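Local coordinates for protein CT_858 (Chlamydia trachomatis, PDB 3DOR), which probably acts as a secreted serine-type endopeptidase, a dimeric protease with a peptidase family S41 region and a PDZ-like domain, at residues B[22-27]-B[511-516]; B[263-268]-B[277-282]; B[536-541]-B[549-554]. One frame throughout, in Å; residues are numbered along the deposited sequence.

Contact 1 of 3, residues B[22-27]-B[511-516]; sequences YAPKTW and SLTGSL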
# COMPACT_ATOMS: atom_id res chain seq x y z
N TYR B 22 -0.13 16.70 -8.98
CA TYR B 22 1.22 16.82 -9.53
C TYR B 22 1.68 18.25 -9.32
O TYR B 22 1.42 19.13 -10.14
CB TYR B 22 1.24 16.46 -11.01
CG TYR B 22 2.64 16.41 -11.57
CD1 TYR B 22 3.53 15.40 -11.18
CD2 TYR B 22 3.09 17.39 -12.45
CE1 TYR B 22 4.84 15.39 -11.66
CE2 TYR B 22 4.38 17.38 -12.92
CZ TYR B 22 5.26 16.39 -12.53
OH TYR B 22 6.56 16.42 -12.96
N ALA B 23 2.37 18.46 -8.20
CA ALA B 23 2.84 19.78 -7.81
C ALA B 23 3.72 20.53 -8.80
O ALA B 23 3.59 21.74 -8.94
CB ALA B 23 3.54 19.70 -6.46
N PRO B 24 4.63 19.83 -9.49
CA PRO B 24 5.49 20.55 -10.44
C PRO B 24 4.88 20.96 -11.78
O PRO B 24 5.59 21.44 -12.66
CB PRO B 24 6.69 19.60 -10.62
CG PRO B 24 6.15 18.28 -10.29
CD PRO B 24 5.15 18.48 -9.19
N LYS B 25 3.57 20.80 -11.91
CA LYS B 25 2.87 21.16 -13.14
C LYS B 25 3.20 22.58 -13.63
O LYS B 25 3.62 22.77 -14.78
CB LYS B 25 1.35 21.01 -12.93
CG LYS B 25 0.47 21.49 -14.07
CD LYS B 25 -0.92 20.86 -13.98
CE LYS B 25 -2.03 21.84 -14.37
NZ LYS B 25 -1.87 22.44 -15.72
N THR B 26 3.01 23.57 -12.77
CA THR B 26 3.29 24.95 -13.14
C THR B 26 4.76 25.15 -13.54
O THR B 26 5.07 25.96 -14.40
CB THR B 26 2.96 25.89 -11.98
OG1 THR B 26 1.67 25.56 -11.46
CG2 THR B 26 2.94 27.34 -12.45
N TRP B 27 5.64 24.39 -12.91
CA TRP B 27 7.06 24.49 -13.21
C TRP B 27 7.40 23.91 -14.58
O TRP B 27 8.21 24.48 -15.32
CB TRP B 27 7.87 23.76 -12.12
CG TRP B 27 9.28 23.49 -12.51
CD1 TRP B 27 9.78 22.34 -13.04
CD2 TRP B 27 10.37 24.41 -12.42
NE1 TRP B 27 11.12 22.48 -13.29
CE2 TRP B 27 11.51 23.74 -12.92
CE3 TRP B 27 10.50 25.73 -11.97
CZ2 TRP B 27 12.77 24.35 -12.98
CZ3 TRP B 27 11.76 26.34 -12.04
CH2 TRP B 27 12.87 25.65 -12.54
N SER B 511 4.53 6.67 -10.43
CA SER B 511 5.04 7.50 -9.35
C SER B 511 4.92 8.94 -9.83
O SER B 511 5.15 9.23 -11.01
CB SER B 511 6.49 7.15 -9.03
OG SER B 511 7.31 7.28 -10.17
N LEU B 512 4.53 9.83 -8.92
CA LEU B 512 4.36 11.24 -9.23
C LEU B 512 4.99 12.08 -8.13
O LEU B 512 5.43 11.55 -7.10
CB LEU B 512 2.87 11.57 -9.36
CG LEU B 512 2.17 10.90 -10.55
CD1 LEU B 512 0.66 11.10 -10.46
CD2 LEU B 512 2.72 11.46 -11.86
N THR B 513 5.03 13.39 -8.34
CA THR B 513 5.64 14.33 -7.39
C THR B 513 4.59 15.21 -6.74
O THR B 513 3.83 15.91 -7.42
CB THR B 513 6.67 15.19 -8.13
OG1 THR B 513 7.57 14.32 -8.82
CG2 THR B 513 7.45 16.09 -7.16
N GLY B 514 4.55 15.18 -5.40
CA GLY B 514 3.56 15.94 -4.67
C GLY B 514 3.96 17.29 -4.10
O GLY B 514 3.18 17.90 -3.36
N SER B 515 5.16 17.76 -4.42
CA SER B 515 5.60 19.06 -3.92
C SER B 515 6.75 19.63 -4.73
O SER B 515 7.35 18.94 -5.55
CB SER B 515 6.06 18.92 -2.47
OG SER B 515 7.31 18.26 -2.45
N LEU B 516 7.03 20.91 -4.50
CA LEU B 516 8.14 21.59 -5.15
C LEU B 516 8.97 22.23 -4.05
O LEU B 516 8.50 23.14 -3.37
CB LEU B 516 7.67 22.68 -6.11
CG LEU B 516 7.36 22.33 -7.56
CD1 LEU B 516 7.04 23.62 -8.31
CD2 LEU B 516 8.55 21.62 -8.21

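Contact 2 of 3, residues B[263-268]-B[277-282]; sequences PVIGPV and RAYISS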
# COMPACT_ATOMS: atom_id res chain seq x y z
N PRO B 263 38.65 5.21 -5.41
CA PRO B 263 39.70 4.48 -4.68
C PRO B 263 40.08 5.25 -3.41
O PRO B 263 39.74 6.43 -3.28
CB PRO B 263 40.84 4.39 -5.70
CG PRO B 263 40.59 5.55 -6.62
CD PRO B 263 39.10 5.58 -6.76
N VAL B 264 40.77 4.61 -2.47
CA VAL B 264 41.14 5.29 -1.23
C VAL B 264 41.97 6.52 -1.54
O VAL B 264 42.77 6.52 -2.48
CB VAL B 264 41.92 4.35 -0.27
CG1 VAL B 264 41.08 3.14 0.05
CG2 VAL B 264 43.24 3.93 -0.88
N ILE B 265 41.78 7.57 -0.75
CA ILE B 265 42.48 8.83 -0.96
C ILE B 265 43.93 8.84 -0.47
O ILE B 265 44.71 9.73 -0.82
CB ILE B 265 41.70 9.99 -0.29
CG1 ILE B 265 41.64 9.77 1.23
CG2 ILE B 265 40.29 10.06 -0.88
CD1 ILE B 265 40.88 10.84 1.99
N GLY B 266 44.29 7.85 0.34
CA GLY B 266 45.65 7.78 0.84
C GLY B 266 45.83 6.57 1.73
O GLY B 266 44.90 5.77 1.87
N PRO B 267 47.01 6.39 2.33
CA PRO B 267 47.24 5.24 3.21
C PRO B 267 46.26 5.26 4.38
O PRO B 267 46.18 6.22 5.13
CB PRO B 267 48.70 5.41 3.64
CG PRO B 267 48.94 6.88 3.53
CD PRO B 267 48.23 7.22 2.24
N VAL B 268 45.52 4.17 4.51
CA VAL B 268 44.52 4.03 5.56
C VAL B 268 45.10 3.82 6.95
O VAL B 268 45.91 2.93 7.17
CB VAL B 268 43.58 2.86 5.24
CG1 VAL B 268 42.58 2.67 6.36
CG2 VAL B 268 42.88 3.12 3.92
N ARG B 277 30.91 2.42 4.16
CA ARG B 277 32.32 2.41 3.79
C ARG B 277 32.83 3.69 4.46
O ARG B 277 32.37 4.80 4.16
CB ARG B 277 32.52 2.52 2.27
CG ARG B 277 33.99 2.66 1.91
CD ARG B 277 34.27 2.65 0.41
NE ARG B 277 35.70 2.75 0.16
CZ ARG B 277 36.24 3.07 -1.01
NH1 ARG B 277 35.47 3.33 -2.06
NH2 ARG B 277 37.55 3.16 -1.13
N ALA B 278 33.78 3.55 5.38
CA ALA B 278 34.31 4.70 6.07
C ALA B 278 35.70 4.40 6.58
O ALA B 278 35.97 3.30 7.08
CB ALA B 278 33.39 5.07 7.23
N TYR B 279 36.59 5.38 6.46
CA TYR B 279 37.95 5.19 6.92
C TYR B 279 38.63 6.51 7.16
O TYR B 279 38.05 7.58 6.94
CB TYR B 279 38.73 4.35 5.89
CG TYR B 279 38.88 5.01 4.53
CD1 TYR B 279 39.90 5.91 4.28
CD2 TYR B 279 37.97 4.73 3.50
CE1 TYR B 279 40.03 6.54 3.04
CE2 TYR B 279 38.09 5.36 2.25
CZ TYR B 279 39.12 6.26 2.04
OH TYR B 279 39.24 6.90 0.83
N ILE B 280 39.87 6.44 7.63
CA ILE B 280 40.67 7.61 7.89
C ILE B 280 41.99 7.37 7.18
O ILE B 280 42.55 6.29 7.30
CB ILE B 280 40.96 7.78 9.39
CG1 ILE B 280 39.66 7.98 10.17
CG2 ILE B 280 41.87 8.98 9.61
CD1 ILE B 280 39.87 8.19 11.66
N SER B 281 42.45 8.36 6.42
CA SER B 281 43.73 8.27 5.70
C SER B 281 44.48 9.56 5.96
O SER B 281 43.94 10.48 6.56
CB SER B 281 43.51 8.14 4.19
OG SER B 281 42.87 6.92 3.87
N SER B 282 45.73 9.63 5.51
CA SER B 282 46.53 10.83 5.67
C SER B 282 46.60 11.54 4.33
O SER B 282 46.90 10.92 3.31
CB SER B 282 47.94 10.48 6.14
OG SER B 282 48.51 9.51 5.29
O HOH W 1 37.58 6.57 -1.18

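Contact 3 of 3, residues B[536-541]-B[549-554]; sequences LPFTAN and SEYLDK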
# COMPACT_ATOMS: atom_id res chain seq x y z
N LEU B 536 33.88 19.96 -10.65
CA LEU B 536 34.98 19.03 -10.85
C LEU B 536 34.49 17.76 -11.53
O LEU B 536 34.19 16.77 -10.86
CB LEU B 536 35.59 18.66 -9.50
CG LEU B 536 37.10 18.50 -9.29
CD1 LEU B 536 37.29 17.48 -8.18
CD2 LEU B 536 37.83 18.07 -10.54
N PRO B 537 34.38 17.78 -12.86
CA PRO B 537 33.92 16.59 -13.58
C PRO B 537 35.02 15.55 -13.66
O PRO B 537 36.18 15.85 -13.39
CB PRO B 537 33.54 17.14 -14.96
CG PRO B 537 34.57 18.24 -15.15
CD PRO B 537 34.57 18.92 -13.78
N PHE B 538 34.67 14.33 -14.03
CA PHE B 538 35.66 13.26 -14.19
C PHE B 538 36.25 13.39 -15.60
O PHE B 538 35.50 13.51 -16.57
CB PHE B 538 35.01 11.89 -14.01
CG PHE B 538 34.46 11.64 -12.63
CD1 PHE B 538 33.14 11.24 -12.45
CD2 PHE B 538 35.27 11.82 -11.50
CE1 PHE B 538 32.62 11.01 -11.16
CE2 PHE B 538 34.77 11.60 -10.21
CZ PHE B 538 33.44 11.20 -10.04
N THR B 539 37.58 13.38 -15.71
CA THR B 539 38.22 13.49 -17.02
C THR B 539 38.40 12.11 -17.63
O THR B 539 38.14 11.09 -16.98
CB THR B 539 39.63 14.13 -16.92
OG1 THR B 539 40.47 13.31 -16.09
CG2 THR B 539 39.56 15.55 -16.34
N ALA B 540 38.86 12.06 -18.87
CA ALA B 540 39.09 10.78 -19.52
C ALA B 540 40.20 10.06 -18.76
O ALA B 540 40.16 8.85 -18.58
CB ALA B 540 39.49 10.99 -20.99
N ASN B 541 41.20 10.80 -18.29
CA ASN B 541 42.28 10.19 -17.53
C ASN B 541 41.77 9.59 -16.21
O ASN B 541 42.30 8.58 -15.73
CB ASN B 541 43.40 11.20 -17.24
CG ASN B 541 44.23 11.51 -18.48
OD1 ASN B 541 44.37 10.66 -19.36
ND2 ASN B 541 44.78 12.72 -18.54
N SER B 549 42.75 9.66 -10.39
CA SER B 549 43.83 10.32 -9.68
C SER B 549 43.78 11.83 -9.84
O SER B 549 44.13 12.55 -8.92
CB SER B 549 45.20 9.76 -10.11
OG SER B 549 45.47 10.03 -11.47
N GLU B 550 43.33 12.31 -11.00
CA GLU B 550 43.24 13.75 -11.19
C GLU B 550 42.13 14.31 -10.31
O GLU B 550 42.32 15.31 -9.61
CB GLU B 550 42.97 14.09 -12.66
CG GLU B 550 44.04 13.57 -13.61
CD GLU B 550 43.97 14.20 -14.99
OE1 GLU B 550 42.89 14.71 -15.37
OE2 GLU B 550 45.01 14.18 -15.70
N TYR B 551 40.97 13.66 -10.34
CA TYR B 551 39.84 14.07 -9.52
C TYR B 551 40.26 14.05 -8.04
O TYR B 551 40.14 15.06 -7.33
CB TYR B 551 38.68 13.10 -9.74
CG TYR B 551 37.47 13.34 -8.85
CD1 TYR B 551 36.52 14.30 -9.19
CD2 TYR B 551 37.26 12.57 -7.70
CE1 TYR B 551 35.37 14.49 -8.40
CE2 TYR B 551 36.12 12.75 -6.91
CZ TYR B 551 35.18 13.71 -7.26
OH TYR B 551 34.03 13.86 -6.52
N LEU B 552 40.77 12.91 -7.59
CA LEU B 552 41.19 12.78 -6.20
C LEU B 552 42.28 13.75 -5.76
O LEU B 552 42.22 14.29 -4.65
CB LEU B 552 41.61 11.34 -5.90
CG LEU B 552 40.43 10.37 -5.79
CD1 LEU B 552 40.92 8.96 -5.49
CD2 LEU B 552 39.48 10.85 -4.70
N ASP B 553 43.28 13.99 -6.61
CA ASP B 553 44.34 14.92 -6.23
C ASP B 553 43.77 16.31 -6.03
O ASP B 553 44.22 17.06 -5.16
CB ASP B 553 45.44 14.98 -7.29
CG ASP B 553 46.32 13.75 -7.28
OD1 ASP B 553 46.39 13.06 -6.24
OD2 ASP B 553 46.96 13.50 -8.33
N LYS B 554 42.77 16.65 -6.82
CA LYS B 554 42.17 17.97 -6.67
C LYS B 554 41.30 18.02 -5.42
O LYS B 554 41.27 19.03 -4.72
CB LYS B 554 41.37 18.36 -7.92
CG LYS B 554 41.06 19.84 -7.96
CD LYS B 554 42.11 20.62 -7.16
CE LYS B 554 42.36 22.00 -7.68
NZ LYS B 554 43.07 21.96 -8.99
O HOH W 2 43.55 8.61 -13.20

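Contact 1 of 3, residues B[22-27]-B[511-516]
Pro24 lays its ring obliquely across Thr513, its CG and CD atoms both 3.8 Å from Thr513 CB. The same CG sits 3.1 Å above the plane of the Tyr22 ring, toward its rim, so the proline is wedged between an aromatic face and the strand. Tyr22 CG lies anti to its backbone N (chi1 -173°), which carries the ring along the strand until CD1 meets Leu512 CD2. Beside this packing, Ala23 N donates to Thr513 O over 3.0 Å; the donor lies in the carbonyl plane, but the bond is bent (142° at the hydrogen). Tyr22 CA makes a weaker CA-H...O contact to that same oxygen. The methyl of Ala23 is pressed hard on the backbone, with CB only 3.3 Å from Ser515 CA. Further along, Leu516 splits its branches, CD2 to Pro24 CB at 3.7 Å and CD1 to Trp27 CB, at the start of helix 25-32. Asp71 OD2 accepts from both Tyr22 OH and Thr513 OG1, tying the two segments through a third. One backbone bond set in largely apolar, buried packing thus fixes the turn ahead of the helix against strand 507-518, while a shared carboxylate serves the hydroxyls.

Contact 2 of 3, residues B[263-268]-B[277-282]
Tyr279 OH accepts the backbone N-H of Ile265 at 3.1 Å, with 151° at the hydrogen. The phenol reaches that amide because CG stands between the backbone N and the carbonyl carbon (chi1 63°), the crowded position, which lifts the ring off the strand toward the loop. A water near the plane of the ring bridges Tyr279 OH, 2.6 Å away, to Pro263 O, to which it donates, so one hydroxyl holds the loop backbone at two points, the N-H of Ile265 directly and the carbonyl of Pro263 through the water. Carbon packing surrounds this polar tip: Val264 CB approaches Tyr279 CZ, Ile265 CG1 meets the ring at its edge, and Val268 CG2 comes to 4.1 Å from Tyr279 CD1, crossing at about a right angle.

Two residues further on, Ser281 OG donates to Gly266 O over 3.1 Å, arriving from well above the carbonyl plane. Pro267 O then receives a CA-H...O contact from Ser281 CA at 3.2 Å and a weak bond from Ser282 N, while Pro267 CG rests 3.2 Å from Ser282 OG. At the other end, the extended Arg277 side chain brings Val264 CG1 to the edge of its guanidinium, 3.7 Å from NH2; NH1 is held by the carbonyls of Leu262 and Asp259, which positions the group beside the loop.

In the second shell, the Tyr279 ring meets Phe295 of the next strand at a small interplanar angle, and Lys556 of helix 549-564 donates to Ile265 O. The arrangement is that of a loop folding over one strand of a beta hairpin before entering the other: strands 268-271 and 278-284 pair antiparallel at the margin of the mixed sheet of this S41-type protease.

Contact 3 of 3, residues B[536-541]-B[549-554]
Phe538 and Tyr551 form a T-shaped pair in which the edge of the phenylalanine points into the face of the tyrosine. Phe538 CE2 hangs 3.2 Å above the tyrosine plane, over its centre; the centroids are 4.6 Å apart and the planes are inclined at 57°, tilted from a strict perpendicular. Tyr551 CG is anti to its backbone N (chi1 175°), swinging the ring off the helix toward the incoming chain. Leu536 closes on the same ring obliquely, its CD1 methyl 3.4 Å from Tyr551 CD1 and also near Lys554 CB, while Leu536 O lies at the ring edge, in plane, 3.6 Å from CE1.

On the polar side, Glu550 extends beyond CG to place its carboxylate between two donors. Thr539 OG1 gives its proton to Glu550 OE1 over 2.9 Å, and Asn541 ND2 donates to Glu550 OE2 over 3.2 Å. Each donor comes from above the carboxylate plane, and the amide of Asn541 stands nearly perpendicular to that plane. Thr539 OG1 also caps a backbone N just past Asn541, while Thr539 N donates to Asp542 OD2: the reciprocal pattern of a capping box. With its proton spent on Glu550, the hydroxyl is set to accept at the helix N-terminus, whose dipole would probably favour the charged form of the glutamate. Asn541 OD1 is taken by Arg544. A water donates to Asn541 O and accepts from Ser549 N, joining the two segments through their backbones.

Asp542 OD1 receives Tyr551 N, reinforcing the link between short helix 540-544 and the start of helix 549-564. Phe538 is flanked by Tyr548 and Phe261, and backbone bonds tie Leu536 to Gly486 of strand 483-486 and Phe538 to Ser94 of the PDZ-like region.

Contact 1 joins a segment near the start of the chain to one late in it, and contact 2 is nested within the loop it closes; contact 3 follows both. Contact 1 sets the start of helix 25-32 against strand 507-518 of the five-stranded antiparallel sheet, with its centre about 41 Å from contact 2's and about 36 Å from contact 3's, across the chain's centre from them. Contacts 2 and 3 have centres about 17 Å apart and touch, Pro263 O meeting Leu552 CD1 at 3.6 Å. Contact 2 belongs to the hairpin that begins with outermost strand 268-271 of the mixed sheet, contact 3 follows the opposite outermost strand, 534-535, and helix 549-564 connects them by packing.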